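In2-1 family protein, glutathione transferase lambda3 (Populus trichocarpa, PDB 4PQI) binds glutathione and probably acts as a thiol transferase, as a monomeric lambda-class glutathione transferase of a type specific to land plants. Local coordinates at residues A[50-54]-A[101-105]; A[130-134]-A[152-157]; A[188-192]-A[231-236]. One frame throughout, in Å; residues are numbered along the deposited sequence.

Interaction 1: residues A[50-54]-A[101-105]; sequences TRNFK and IKYLE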
ATOM      1  N   THR A  50      -3.621   6.251  -1.416  1.00 38.35           N
ATOM      2  CA  THR A  50      -4.936   6.755  -1.045  1.00 40.32           C
ATOM      3  C   THR A  50      -4.938   8.285  -1.001  1.00 41.11           C
ATOM      4  O   THR A  50      -5.843   8.928  -1.545  1.00 39.47           O
ATOM      5  CB  THR A  50      -5.442   6.171   0.321  1.00 36.21           C
ATOM      6  OG1 THR A  50      -5.388   4.742   0.306  1.00 37.17           O
ATOM      7  CG2 THR A  50      -6.857   6.602   0.591  1.00 36.48           C
ATOM      8  N   ARG A  51      -3.916   8.859  -0.364  1.00 43.58           N
ATOM      9  CA  ARG A  51      -3.726  10.313  -0.293  1.00 41.16           C
ATOM     10  C   ARG A  51      -3.740  10.947  -1.678  1.00 36.68           C
ATOM     11  O   ARG A  51      -4.419  11.956  -1.922  1.00 37.84           O
ATOM     12  CB  ARG A  51      -2.388  10.612   0.390  1.00 37.14           C
ATOM     13  CG  ARG A  51      -1.914  12.062   0.322  1.00 41.75           C
ATOM     14  CD  ARG A  51      -0.509  12.136   0.924  1.00 40.27           C
ATOM     15  NE  ARG A  51       0.176  13.415   0.750  1.00 39.72           N
ATOM     16  CZ  ARG A  51       1.026  13.705  -0.234  1.00 41.92           C
ATOM     17  NH1 ARG A  51       1.289  12.834  -1.201  1.00 44.87           N
ATOM     18  NH2 ARG A  51       1.601  14.894  -0.262  1.00 38.84           N
ATOM     19  N   ASN A  52      -2.974  10.337  -2.579  1.00 40.43           N
ATOM     20  CA  ASN A  52      -2.823  10.816  -3.943  1.00 42.97           C
ATOM     21  C   ASN A  52      -4.148  10.752  -4.706  1.00 42.58           C
ATOM     22  O   ASN A  52      -4.613  11.760  -5.245  1.00 43.64           O
ATOM     23  CB  ASN A  52      -1.731  10.015  -4.671  1.00 45.38           C
ATOM     24  CG  ASN A  52      -0.321  10.277  -4.114  1.00 42.23           C
ATOM     25  OD1 ASN A  52      -0.135  11.111  -3.224  1.00 44.16           O
ATOM     26  ND2 ASN A  52       0.670   9.553  -4.634  1.00 37.94           N
ATOM     27  N   PHE A  53      -4.760   9.574  -4.734  1.00 45.30           N
ATOM     28  CA  PHE A  53      -6.002   9.377  -5.480  1.00 44.06           C
ATOM     29  C   PHE A  53      -7.126  10.337  -5.067  1.00 43.00           C
ATOM     30  O   PHE A  53      -7.797  10.919  -5.921  1.00 42.13           O
ATOM     31  CB  PHE A  53      -6.475   7.933  -5.364  1.00 44.19           C
ATOM     32  CG  PHE A  53      -7.536   7.576  -6.353  1.00 44.10           C
ATOM     33  CD1 PHE A  53      -7.195   7.060  -7.600  1.00 41.01           C
ATOM     34  CD2 PHE A  53      -8.877   7.763  -6.048  1.00 45.89           C
ATOM     35  CE1 PHE A  53      -8.171   6.732  -8.525  1.00 42.15           C
ATOM     36  CE2 PHE A  53      -9.864   7.438  -6.973  1.00 46.75           C
ATOM     37  CZ  PHE A  53      -9.508   6.917  -8.208  1.00 44.74           C
ATOM     38  N   LYS A  54      -7.316  10.526  -3.765  1.00 41.95           N
ATOM     39  CA  LYS A  54      -8.391  11.392  -3.288  1.00 41.82           C
ATOM     40  C   LYS A  54      -8.090  12.887  -3.486  1.00 42.85           C
ATOM     41  O   LYS A  54      -8.969  13.741  -3.310  1.00 45.75           O
ATOM     42  CB  LYS A  54      -8.757  11.063  -1.831  1.00 40.33           C
ATOM     43  CG  LYS A  54      -9.201   9.619  -1.613  1.00 42.96           C
ATOM     44  CD  LYS A  54      -9.765   9.375  -0.194  1.00 39.98           C
ATOM     45  CE  LYS A  54     -11.001  10.215   0.082  1.00 40.72           C
ATOM     46  NZ  LYS A  54     -12.261   9.558  -0.388  1.00 42.23           N
ATOM     47  N   ILE A 101      -6.232   4.068   5.716  1.00 28.12           N
ATOM     48  CA  ILE A 101      -6.862   4.243   4.404  1.00 29.22           C
ATOM     49  C   ILE A 101      -8.385   4.292   4.544  1.00 33.82           C
ATOM     50  O   ILE A 101      -9.090   5.007   3.814  1.00 36.10           O
ATOM     51  CB  ILE A 101      -6.389   3.205   3.359  1.00 30.22           C
ATOM     52  CG1 ILE A 101      -6.803   1.776   3.723  1.00 33.21           C
ATOM     53  CG2 ILE A 101      -4.856   3.285   3.194  1.00 34.29           C
ATOM     54  CD1 ILE A 101      -6.384   0.751   2.660  1.00 36.12           C
ATOM     55  N   LYS A 102      -8.881   3.570   5.529  1.00 30.74           N
ATOM     56  CA  LYS A 102     -10.309   3.627   5.847  1.00 33.46           C
ATOM     57  C   LYS A 102     -10.715   4.995   6.359  1.00 35.11           C
ATOM     58  O   LYS A 102     -11.808   5.480   6.058  1.00 37.30           O
ATOM     59  CB  LYS A 102     -10.653   2.569   6.882  1.00 35.89           C
ATOM     60  CG  LYS A 102     -10.972   1.224   6.273  1.00 43.80           C
ATOM     61  CD  LYS A 102     -10.793   0.140   7.310  1.00 48.62           C
ATOM     62  CE  LYS A 102     -11.303  -1.196   6.807  1.00 53.73           C
ATOM     63  NZ  LYS A 102     -10.880  -2.305   7.721  1.00 56.31           N
ATOM     64  N   TYR A 103      -9.818   5.615   7.118  1.00 32.99           N
ATOM     65  CA  TYR A 103     -10.082   6.916   7.742  1.00 36.55           C
ATOM     66  C   TYR A 103     -10.051   8.064   6.724  1.00 38.65           C
ATOM     67  O   TYR A 103     -10.892   8.987   6.772  1.00 39.92           O
ATOM     68  CB  TYR A 103      -9.066   7.137   8.861  1.00 38.81           C
ATOM     69  CG  TYR A 103      -9.200   8.429   9.643  1.00 42.97           C
ATOM     70  CD1 TYR A 103     -10.420   8.822  10.191  1.00 41.26           C
ATOM     71  CD2 TYR A 103      -8.093   9.231   9.869  1.00 39.48           C
ATOM     72  CE1 TYR A 103     -10.523  10.001  10.927  1.00 43.37           C
ATOM     73  CE2 TYR A 103      -8.186  10.391  10.606  1.00 41.82           C
ATOM     74  CZ  TYR A 103      -9.398  10.775  11.130  1.00 44.04           C
ATOM     75  OH  TYR A 103      -9.472  11.951  11.856  1.00 47.37           O
ATOM     76  N   LEU A 104      -9.078   8.012   5.810  1.00 36.35           N
ATOM     77  CA  LEU A 104      -9.055   8.941   4.686  1.00 38.71           C
ATOM     78  C   LEU A 104     -10.362   8.833   3.908  1.00 40.52           C
ATOM     79  O   LEU A 104     -10.982   9.849   3.603  1.00 40.04           O
ATOM     80  CB  LEU A 104      -7.855   8.692   3.772  1.00 40.33           C
ATOM     81  CG  LEU A 104      -6.468   9.008   4.364  1.00 41.23           C
ATOM     82  CD1 LEU A 104      -5.386   9.132   3.266  1.00 38.83           C
ATOM     83  CD2 LEU A 104      -6.536  10.270   5.210  1.00 40.15           C
ATOM     84  N   GLU A 105     -10.784   7.607   3.601  1.00 41.26           N
ATOM     85  CA  GLU A 105     -12.039   7.399   2.866  1.00 42.37           C
ATOM     86  C   GLU A 105     -13.320   7.843   3.600  1.00 45.36           C
ATOM     87  O   GLU A 105     -14.261   8.331   2.965  1.00 45.82           O
ATOM     88  CB  GLU A 105     -12.159   5.949   2.375  1.00 41.34           C
ATOM     89  CG  GLU A 105     -13.530   5.562   1.760  1.00 44.11           C
ATOM     90  CD  GLU A 105     -13.855   6.266   0.426  1.00 45.82           C
ATOM     91  OE1 GLU A 105     -12.933   6.832  -0.215  1.00 44.60           O
ATOM     92  OE2 GLU A 105     -15.041   6.230   0.012  1.00 47.55           O
TER

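Interaction 2: residues A[130-134]-A[152-157]; sequences YTDKF and PAFDHL. Unlike the reference sequence in segment 152-157: H156 (reference Tyr).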
ATOM      1  N   TYR A 130      -8.219 -10.827   5.024  1.00 44.57           N
ATOM      2  CA  TYR A 130      -7.251 -11.761   4.462  1.00 38.79           C
ATOM      3  C   TYR A 130      -5.855 -11.144   4.227  1.00 41.22           C
ATOM      4  O   TYR A 130      -4.904 -11.865   3.956  1.00 41.07           O
ATOM      5  CB  TYR A 130      -7.811 -12.395   3.178  1.00 39.87           C
ATOM      6  CG  TYR A 130      -6.890 -13.385   2.500  1.00 39.69           C
ATOM      7  CD1 TYR A 130      -6.252 -13.055   1.307  1.00 42.93           C
ATOM      8  CD2 TYR A 130      -6.646 -14.639   3.050  1.00 40.32           C
ATOM      9  CE1 TYR A 130      -5.405 -13.942   0.673  1.00 43.29           C
ATOM     10  CE2 TYR A 130      -5.796 -15.545   2.411  1.00 43.67           C
ATOM     11  CZ  TYR A 130      -5.175 -15.179   1.228  1.00 44.88           C
ATOM     12  OH  TYR A 130      -4.321 -16.038   0.581  1.00 46.77           O
ATOM     13  N   THR A 131      -5.706  -9.829   4.380  1.00 38.12           N
ATOM     14  CA  THR A 131      -4.428  -9.187   4.019  1.00 38.73           C
ATOM     15  C   THR A 131      -3.191  -9.721   4.768  1.00 41.79           C
ATOM     16  O   THR A 131      -2.158  -9.993   4.159  1.00 42.90           O
ATOM     17  CB  THR A 131      -4.466  -7.649   4.151  1.00 38.25           C
ATOM     18  OG1 THR A 131      -4.745  -7.283   5.503  1.00 39.25           O
ATOM     19  CG2 THR A 131      -5.508  -7.049   3.220  1.00 42.59           C
ATOM     20  N   ASP A 132      -3.290  -9.863   6.079  1.00 44.70           N
ATOM     21  CA  ASP A 132      -2.147 -10.354   6.853  1.00 48.24           C
ATOM     22  C   ASP A 132      -1.931 -11.860   6.642  1.00 46.37           C
ATOM     23  O   ASP A 132      -0.793 -12.331   6.697  1.00 43.55           O
ATOM     24  CB  ASP A 132      -2.249  -9.975   8.349  1.00 51.83           C
ATOM     25  CG  ASP A 132      -3.524 -10.486   9.006  1.00 61.07           C
ATOM     26  OD1 ASP A 132      -4.529 -10.689   8.292  1.00 64.66           O
ATOM     27  OD2 ASP A 132      -3.524 -10.677  10.243  1.00 65.64           O
ATOM     28  N   LYS A 133      -3.004 -12.613   6.378  1.00 42.43           N
ATOM     29  CA  LYS A 133      -2.827 -14.020   6.002  1.00 46.17           C
ATOM     30  C   LYS A 133      -2.138 -14.183   4.635  1.00 47.01           C
ATOM     31  O   LYS A 133      -1.292 -15.069   4.465  1.00 48.42           O
ATOM     32  CB  LYS A 133      -4.135 -14.813   6.041  1.00 49.73           C
ATOM     33  CG  LYS A 133      -3.941 -16.284   5.646  1.00 57.75           C
ATOM     34  CD  LYS A 133      -5.159 -17.148   5.936  1.00 64.17           C
ATOM     35  CE  LYS A 133      -4.896 -18.614   5.598  1.00 68.28           C
ATOM     36  NZ  LYS A 133      -3.865 -19.229   6.487  1.00 71.40           N
ATOM     37  N   PHE A 134      -2.499 -13.338   3.669  1.00 40.96           N
ATOM     38  CA  PHE A 134      -1.787 -13.294   2.389  1.00 40.34           C
ATOM     39  C   PHE A 134      -0.287 -13.028   2.593  1.00 40.91           C
ATOM     40  O   PHE A 134       0.567 -13.765   2.082  1.00 38.94           O
ATOM     41  CB  PHE A 134      -2.392 -12.241   1.443  1.00 38.84           C
ATOM     42  CG  PHE A 134      -1.635 -12.095   0.136  1.00 39.60           C
ATOM     43  CD1 PHE A 134      -1.860 -12.973  -0.906  1.00 33.88           C
ATOM     44  CD2 PHE A 134      -0.684 -11.101  -0.028  1.00 34.93           C
ATOM     45  CE1 PHE A 134      -1.152 -12.872  -2.087  1.00 35.88           C
ATOM     46  CE2 PHE A 134       0.016 -10.988  -1.208  1.00 37.81           C
ATOM     47  CZ  PHE A 134      -0.218 -11.877  -2.241  1.00 38.38           C
ATOM     48  N   PRO A 152      -1.120 -21.014  -3.313  1.00 42.70           N
ATOM     49  CA  PRO A 152      -2.492 -20.918  -2.796  1.00 39.33           C
ATOM     50  C   PRO A 152      -2.903 -19.486  -2.439  1.00 38.96           C
ATOM     51  O   PRO A 152      -4.084 -19.141  -2.538  1.00 38.14           O
ATOM     52  CB  PRO A 152      -2.446 -21.796  -1.542  1.00 38.46           C
ATOM     53  CG  PRO A 152      -1.425 -22.845  -1.891  1.00 46.13           C
ATOM     54  CD  PRO A 152      -0.358 -22.082  -2.630  1.00 46.65           C
ATOM     55  N   ALA A 153      -1.941 -18.659  -2.044  1.00 37.91           N
ATOM     56  CA  ALA A 153      -2.254 -17.283  -1.687  1.00 36.87           C
ATOM     57  C   ALA A 153      -2.521 -16.425  -2.927  1.00 37.12           C
ATOM     58  O   ALA A 153      -3.457 -15.627  -2.941  1.00 40.39           O
ATOM     59  CB  ALA A 153      -1.162 -16.681  -0.791  1.00 37.77           C
ATOM     60  N   PHE A 154      -1.717 -16.591  -3.975  1.00 38.77           N
ATOM     61  CA  PHE A 154      -2.030 -15.938  -5.246  1.00 40.33           C
ATOM     62  C   PHE A 154      -3.305 -16.505  -5.885  1.00 39.14           C
ATOM     63  O   PHE A 154      -4.039 -15.778  -6.556  1.00 38.21           O
ATOM     64  CB  PHE A 154      -0.838 -15.983  -6.212  1.00 36.80           C
ATOM     65  CG  PHE A 154       0.338 -15.182  -5.729  1.00 41.31           C
ATOM     66  CD1 PHE A 154       0.291 -13.783  -5.728  1.00 37.96           C
ATOM     67  CD2 PHE A 154       1.472 -15.814  -5.230  1.00 44.74           C
ATOM     68  CE1 PHE A 154       1.368 -13.037  -5.257  1.00 41.81           C
ATOM     69  CE2 PHE A 154       2.551 -15.077  -4.768  1.00 43.98           C
ATOM     70  CZ  PHE A 154       2.500 -13.688  -4.773  1.00 42.77           C
ATOM     71  N   ASP A 155      -3.566 -17.793  -5.676  1.00 39.42           N
ATOM     72  CA  ASP A 155      -4.792 -18.408  -6.184  1.00 41.61           C
ATOM     73  C   ASP A 155      -6.005 -17.752  -5.506  1.00 42.44           C
ATOM     74  O   ASP A 155      -7.019 -17.488  -6.143  1.00 45.67           O
ATOM     75  CB  ASP A 155      -4.804 -19.922  -5.935  1.00 39.34           C
ATOM     76  CG  ASP A 155      -3.947 -20.696  -6.923  1.00 43.98           C
ATOM     77  OD1 ASP A 155      -3.319 -20.073  -7.813  1.00 45.56           O
ATOM     78  OD2 ASP A 155      -3.891 -21.942  -6.801  1.00 45.76           O
ATOM     79  N   HIS A 156      -5.891 -17.493  -4.211  1.00 43.03           N
ATOM     80  CA  HIS A 156      -6.963 -16.835  -3.486  1.00 42.33           C
ATOM     81  C   HIS A 156      -7.272 -15.473  -4.121  1.00 40.04           C
ATOM     82  O   HIS A 156      -8.428 -15.130  -4.333  1.00 38.48           O
ATOM     83  CB  HIS A 156      -6.621 -16.702  -2.002  1.00 43.79           C
ATOM     84  CG  HIS A 156      -7.823 -16.681  -1.106  1.00 47.42           C
ATOM     85  ND1 HIS A 156      -8.705 -17.737  -1.025  1.00 53.56           N
ATOM     86  CD2 HIS A 156      -8.302 -15.726  -0.273  1.00 47.35           C
ATOM     87  CE1 HIS A 156      -9.672 -17.437  -0.173  1.00 54.61           C
ATOM     88  NE2 HIS A 156      -9.449 -16.223   0.300  1.00 49.07           N
ATOM     89  N   LEU A 157      -6.241 -14.716  -4.474  1.00 38.67           N
ATOM     90  CA  LEU A 157      -6.474 -13.438  -5.147  1.00 39.99           C
ATOM     91  C   LEU A 157      -7.052 -13.609  -6.553  1.00 40.20           C
ATOM     92  O   LEU A 157      -7.946 -12.858  -6.960  1.00 41.07           O
ATOM     93  CB  LEU A 157      -5.205 -12.596  -5.196  1.00 37.78           C
ATOM     94  CG  LEU A 157      -4.583 -12.210  -3.859  1.00 37.68           C
ATOM     95  CD1 LEU A 157      -3.458 -11.224  -4.103  1.00 38.23           C
ATOM     96  CD2 LEU A 157      -5.618 -11.642  -2.930  1.00 36.17           C
TER

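Interaction 3: residues A[188-192]-A[231-236]; sequences RLNIF and LVEFYK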
ATOM      1  N   ARG A 188       5.940  -5.859  -4.972  1.00 42.77           N
ATOM      2  CA  ARG A 188       7.251  -6.302  -4.507  1.00 44.92           C
ATOM      3  C   ARG A 188       7.431  -7.811  -4.678  1.00 44.71           C
ATOM      4  O   ARG A 188       8.480  -8.267  -5.105  1.00 45.17           O
ATOM      5  CB  ARG A 188       7.462  -5.893  -3.051  1.00 41.08           C
ATOM      6  CG  ARG A 188       7.566  -4.398  -2.876  1.00 40.71           C
ATOM      7  CD  ARG A 188       7.333  -3.987  -1.433  1.00 43.07           C
ATOM      8  NE  ARG A 188       7.629  -2.573  -1.230  1.00 45.51           N
ATOM      9  CZ  ARG A 188       6.849  -1.585  -1.659  1.00 47.28           C
ATOM     10  NH1 ARG A 188       5.731  -1.864  -2.320  1.00 44.60           N
ATOM     11  NH2 ARG A 188       7.189  -0.322  -1.433  1.00 45.78           N
ATOM     12  N   LEU A 189       6.395  -8.575  -4.350  1.00 43.24           N
ATOM     13  CA  LEU A 189       6.446 -10.026  -4.486  1.00 41.87           C
ATOM     14  C   LEU A 189       6.673 -10.442  -5.940  1.00 47.31           C
ATOM     15  O   LEU A 189       7.459 -11.348  -6.218  1.00 47.32           O
ATOM     16  CB  LEU A 189       5.182 -10.677  -3.909  1.00 38.51           C
ATOM     17  CG  LEU A 189       5.083 -10.609  -2.374  1.00 40.90           C
ATOM     18  CD1 LEU A 189       3.709 -11.081  -1.908  1.00 41.14           C
ATOM     19  CD2 LEU A 189       6.192 -11.408  -1.687  1.00 42.59           C
ATOM     20  N   ASN A 190       5.992  -9.760  -6.859  1.00 46.11           N
ATOM     21  CA  ASN A 190       6.108 -10.047  -8.275  1.00 45.46           C
ATOM     22  C   ASN A 190       7.566  -9.920  -8.717  1.00 48.66           C
ATOM     23  O   ASN A 190       8.119 -10.820  -9.362  1.00 50.91           O
ATOM     24  CB  ASN A 190       5.217  -9.097  -9.078  1.00 45.03           C
ATOM     25  CG  ASN A 190       5.053  -9.527 -10.516  1.00 51.20           C
ATOM     26  OD1 ASN A 190       5.512 -10.602 -10.912  1.00 53.58           O
ATOM     27  ND2 ASN A 190       4.379  -8.701 -11.306  1.00 50.22           N
ATOM     28  N   ILE A 191       8.197  -8.810  -8.345  1.00 48.73           N
ATOM     29  CA  ILE A 191       9.598  -8.577  -8.704  1.00 52.67           C
ATOM     30  C   ILE A 191      10.540  -9.586  -8.050  1.00 51.22           C
ATOM     31  O   ILE A 191      11.435 -10.139  -8.712  1.00 52.09           O
ATOM     32  CB  ILE A 191      10.049  -7.159  -8.316  1.00 57.94           C
ATOM     33  CG1 ILE A 191       9.158  -6.109  -8.976  1.00 60.34           C
ATOM     34  CG2 ILE A 191      11.494  -6.923  -8.715  1.00 60.92           C
ATOM     35  CD1 ILE A 191       9.354  -4.715  -8.399  1.00 62.64           C
ATOM     36  N   PHE A 192      10.341  -9.826  -6.754  1.00 47.39           N
ATOM     37  CA  PHE A 192      11.256 -10.676  -5.993  1.00 47.90           C
ATOM     38  C   PHE A 192      11.205 -12.129  -6.454  1.00 47.46           C
ATOM     39  O   PHE A 192      12.244 -12.726  -6.744  1.00 47.72           O
ATOM     40  CB  PHE A 192      10.993 -10.565  -4.490  1.00 44.45           C
ATOM     41  CG  PHE A 192      11.950 -11.363  -3.634  1.00 47.73           C
ATOM     42  CD1 PHE A 192      13.331 -11.187  -3.749  1.00 45.65           C
ATOM     43  CD2 PHE A 192      11.471 -12.265  -2.692  1.00 44.61           C
ATOM     44  CE1 PHE A 192      14.210 -11.909  -2.951  1.00 49.89           C
ATOM     45  CE2 PHE A 192      12.346 -12.990  -1.891  1.00 44.55           C
ATOM     46  CZ  PHE A 192      13.716 -12.812  -2.017  1.00 49.57           C
ATOM     47  N   LEU A 231      14.755  -3.068  -4.102  1.00 66.96           N
ATOM     48  CA  LEU A 231      13.839  -4.011  -3.464  1.00 61.53           C
ATOM     49  C   LEU A 231      14.447  -5.424  -3.420  1.00 59.43           C
ATOM     50  O   LEU A 231      14.439  -6.085  -2.381  1.00 58.60           O
ATOM     51  CB  LEU A 231      12.486  -4.002  -4.188  1.00 57.56           C
ATOM     52  CG  LEU A 231      11.325  -4.887  -3.724  1.00 56.56           C
ATOM     53  CD1 LEU A 231      11.457  -6.317  -4.246  1.00 59.61           C
ATOM     54  CD2 LEU A 231      11.147  -4.867  -2.207  1.00 52.46           C
ATOM     55  N   VAL A 232      14.986  -5.871  -4.548  1.00 58.00           N
ATOM     56  CA  VAL A 232      15.570  -7.210  -4.648  1.00 59.11           C
ATOM     57  C   VAL A 232      16.743  -7.433  -3.678  1.00 61.09           C
ATOM     58  O   VAL A 232      16.764  -8.425  -2.934  1.00 60.20           O
ATOM     59  CB  VAL A 232      16.004  -7.520  -6.097  1.00 58.76           C
ATOM     60  CG1 VAL A 232      16.632  -8.910  -6.187  1.00 56.23           C
ATOM     61  CG2 VAL A 232      14.808  -7.401  -7.042  1.00 55.98           C
ATOM     62  N   GLU A 233      17.706  -6.513  -3.678  1.00 62.95           N
ATOM     63  CA  GLU A 233      18.827  -6.595  -2.746  1.00 67.20           C
ATOM     64  C   GLU A 233      18.336  -6.629  -1.302  1.00 63.56           C
ATOM     65  O   GLU A 233      18.827  -7.410  -0.486  1.00 65.47           O
ATOM     66  CB  GLU A 233      19.809  -5.434  -2.946  1.00 77.97           C
ATOM     67  CG  GLU A 233      20.857  -5.320  -1.826  1.00 87.52           C
ATOM     68  CD  GLU A 233      22.208  -4.806  -2.306  1.00 96.67           C
ATOM     69  OE1 GLU A 233      22.477  -4.884  -3.526  1.00101.16           O
ATOM     70  OE2 GLU A 233      23.004  -4.333  -1.460  1.00 98.92           O
ATOM     71  N   PHE A 234      17.358  -5.785  -0.997  1.00 57.98           N
ATOM     72  CA  PHE A 234      16.775  -5.733   0.339  1.00 58.09           C
ATOM     73  C   PHE A 234      16.153  -7.073   0.739  1.00 56.38           C
ATOM     74  O   PHE A 234      16.402  -7.572   1.840  1.00 57.49           O
ATOM     75  CB  PHE A 234      15.751  -4.595   0.427  1.00 57.82           C
ATOM     76  CG  PHE A 234      15.009  -4.533   1.736  1.00 58.98           C
ATOM     77  CD1 PHE A 234      15.694  -4.444   2.936  1.00 64.21           C
ATOM     78  CD2 PHE A 234      13.623  -4.544   1.760  1.00 55.65           C
ATOM     79  CE1 PHE A 234      15.011  -4.382   4.141  1.00 62.99           C
ATOM     80  CE2 PHE A 234      12.939  -4.480   2.947  1.00 57.02           C
ATOM     81  CZ  PHE A 234      13.634  -4.400   4.146  1.00 59.73           C
ATOM     82  N   TYR A 235      15.365  -7.663  -0.159  1.00 50.52           N
ATOM     83  CA  TYR A 235      14.676  -8.923   0.137  1.00 56.03           C
ATOM     84  C   TYR A 235      15.593 -10.149   0.185  1.00 56.67           C
ATOM     85  O   TYR A 235      15.347 -11.088   0.950  1.00 55.28           O
ATOM     86  CB  TYR A 235      13.534  -9.173  -0.845  1.00 53.28           C
ATOM     87  CG  TYR A 235      12.223  -8.529  -0.441  1.00 51.51           C
ATOM     88  CD1 TYR A 235      12.178  -7.542   0.535  1.00 50.36           C
ATOM     89  CD2 TYR A 235      11.027  -8.924  -1.031  1.00 48.54           C
ATOM     90  CE1 TYR A 235      10.975  -6.953   0.897  1.00 50.70           C
ATOM     91  CE2 TYR A 235       9.834  -8.341  -0.687  1.00 47.20           C
ATOM     92  CZ  TYR A 235       9.807  -7.364   0.283  1.00 49.31           C
ATOM     93  OH  TYR A 235       8.607  -6.789   0.626  1.00 47.30           O
ATOM     94  N   LYS A 236      16.633 -10.151  -0.646  1.00 57.54           N
ATOM     95  CA  LYS A 236      17.660 -11.177  -0.545  1.00 60.53           C
ATOM     96  C   LYS A 236      18.336 -11.128   0.835  1.00 64.09           C
ATOM     97  O   LYS A 236      18.568 -12.165   1.470  1.00 63.23           O
ATOM     98  CB  LYS A 236      18.698 -11.022  -1.665  1.00 60.53           C
ATOM     99  CG  LYS A 236      18.166 -11.329  -3.064  1.00 57.48           C
ATOM    100  CD  LYS A 236      19.296 -11.664  -4.058  1.00 68.17           C
ATOM    101  CE  LYS A 236      20.042 -10.424  -4.518  1.00 68.37           C
ATOM    102  NZ  LYS A 236      21.011 -10.732  -5.618  1.00 71.25           N
TER

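Interaction 1: residues A[50-54]-A[101-105]
Helices 42-54 and 97-107 run almost parallel where 50-54 faces 101-105: the axes of the two short segments diverge by 18° at a closest approach of 10.4 Å, and the nearest backbone pair is T50 and I101, with CA atoms 6.3 Å apart. These are the two helices that pack on one face of the sheet in the thioredoxin-like domain of a GST. T50 faces the partner helix; its OG1 lies 3.3 Å from CG2 of I101, and its CG2 meets CB of L104 at 3.9 Å. The hydroxyl is hydrogen-bonded to the carbonyl of R46, one turn earlier. L104 reaches over the next residue, its CD1 3.9 Å from N of R51. R51 sends its guanidinium away from the contact, to a salt bridge with E13. K54, one turn beyond T50, reaches its aliphatic chain across to helix 97-107, with CE 3.5 Å from O of L104, and ends in a salt bridge, NZ to OE1 of E105 at 2.8 Å. P111 O also accepts from K54, while E105 binds L113 N and S112 OG. A small apolar patch thus gives way to an ion pair at the edge of the contact, which ties both helices to the 111-113 loop.

Interaction 2: residues A[130-134]-A[152-157]
F134, Y130 and A153 carry most of this contact between helices 118-139 and 151-160, whose segments meet at 147° with axes 10.8 Å apart. F134 gives up the most surface, 90 Å². Its ring slides between the helices so that its edge points at the face of F154, a T-shaped pair with centroids 5.4 Å apart and planes at 87°. The same ring touches L157, CE1 to CD1 at 3.5 Å, and A153, CD1 to CB at 3.8 Å. The small A153, burying 45 Å², lets the backbones draw together, its CA only 5.7 Å from that of F134. Y130, one turn earlier, buries 77 Å²: its OH comes within 3.3 Å of CA of A153, and the ring edge borders L157. Over one face of that ring lies the exposed H156, CD2 3.5 Å from CZ of Y130, the two planes inclined at 49°; it replaces the tyrosine of the reference sequence. On the buried side, L189 of helix 177-197 covers F134, and L208 packs on F154 and L157, which sets the pair within the all-helical C-terminal domain. Cohesion between these segments is therefore aromatic and apolar, without salt bridges, and rests on shape fit.

Interaction 3: residues A[188-192]-A[231-236]
This is a near-perpendicular helix packing in the all-helical domain of the GST fold, where helix 228-239, near the C-terminus, crosses helix 177-197 at -82° with segment axes 9.9 Å apart. F192 is a knob in the hole formed by L231, V232, Y235 and K236, and buries 98 Å². L231 points at helix 177-197, its CD2 3.7 Å from CG of R188, while I191 CG2 meets V232 CG2 at 3.7 Å. The polar ends reach past the contact: R188 bonds Q45 and the carbonyl of T40, tying helix 177-197 to the thioredoxin-like domain, and the hydroxyl of Y235 bonds that of Y139. The side chain of Y235 lies about 8 Å from the bound glutathione. Y235 also turns its ring edge to the face of F192, a T-shaped pair with planes at 89°, and its CB makes a CH-pi contact 3.6 Å from the centroid of the F192 ring, 16° off the normal.

Overall arrangement
Along the chain the three contacts come in series. Interaction 1 joins two helices of the thioredoxin-like domain; interactions 2 and 3 belong to the helical domain, their centres 23 and 26 Å from that of interaction 1. Interaction 3 lies across the chain's centre from interaction 1. Helix 97-107 of interaction 1 is followed by helix 118-139 of interaction 2, yet the two contacts do not touch. Interactions 2 and 3, with centres 18 Å apart, meet through L189 of helix 177-197, which packs on F134 and F154. That helix also reaches T50 and I101 through L177, so this one helix forms part of interaction 3, touches the other two contacts and reaches both domains.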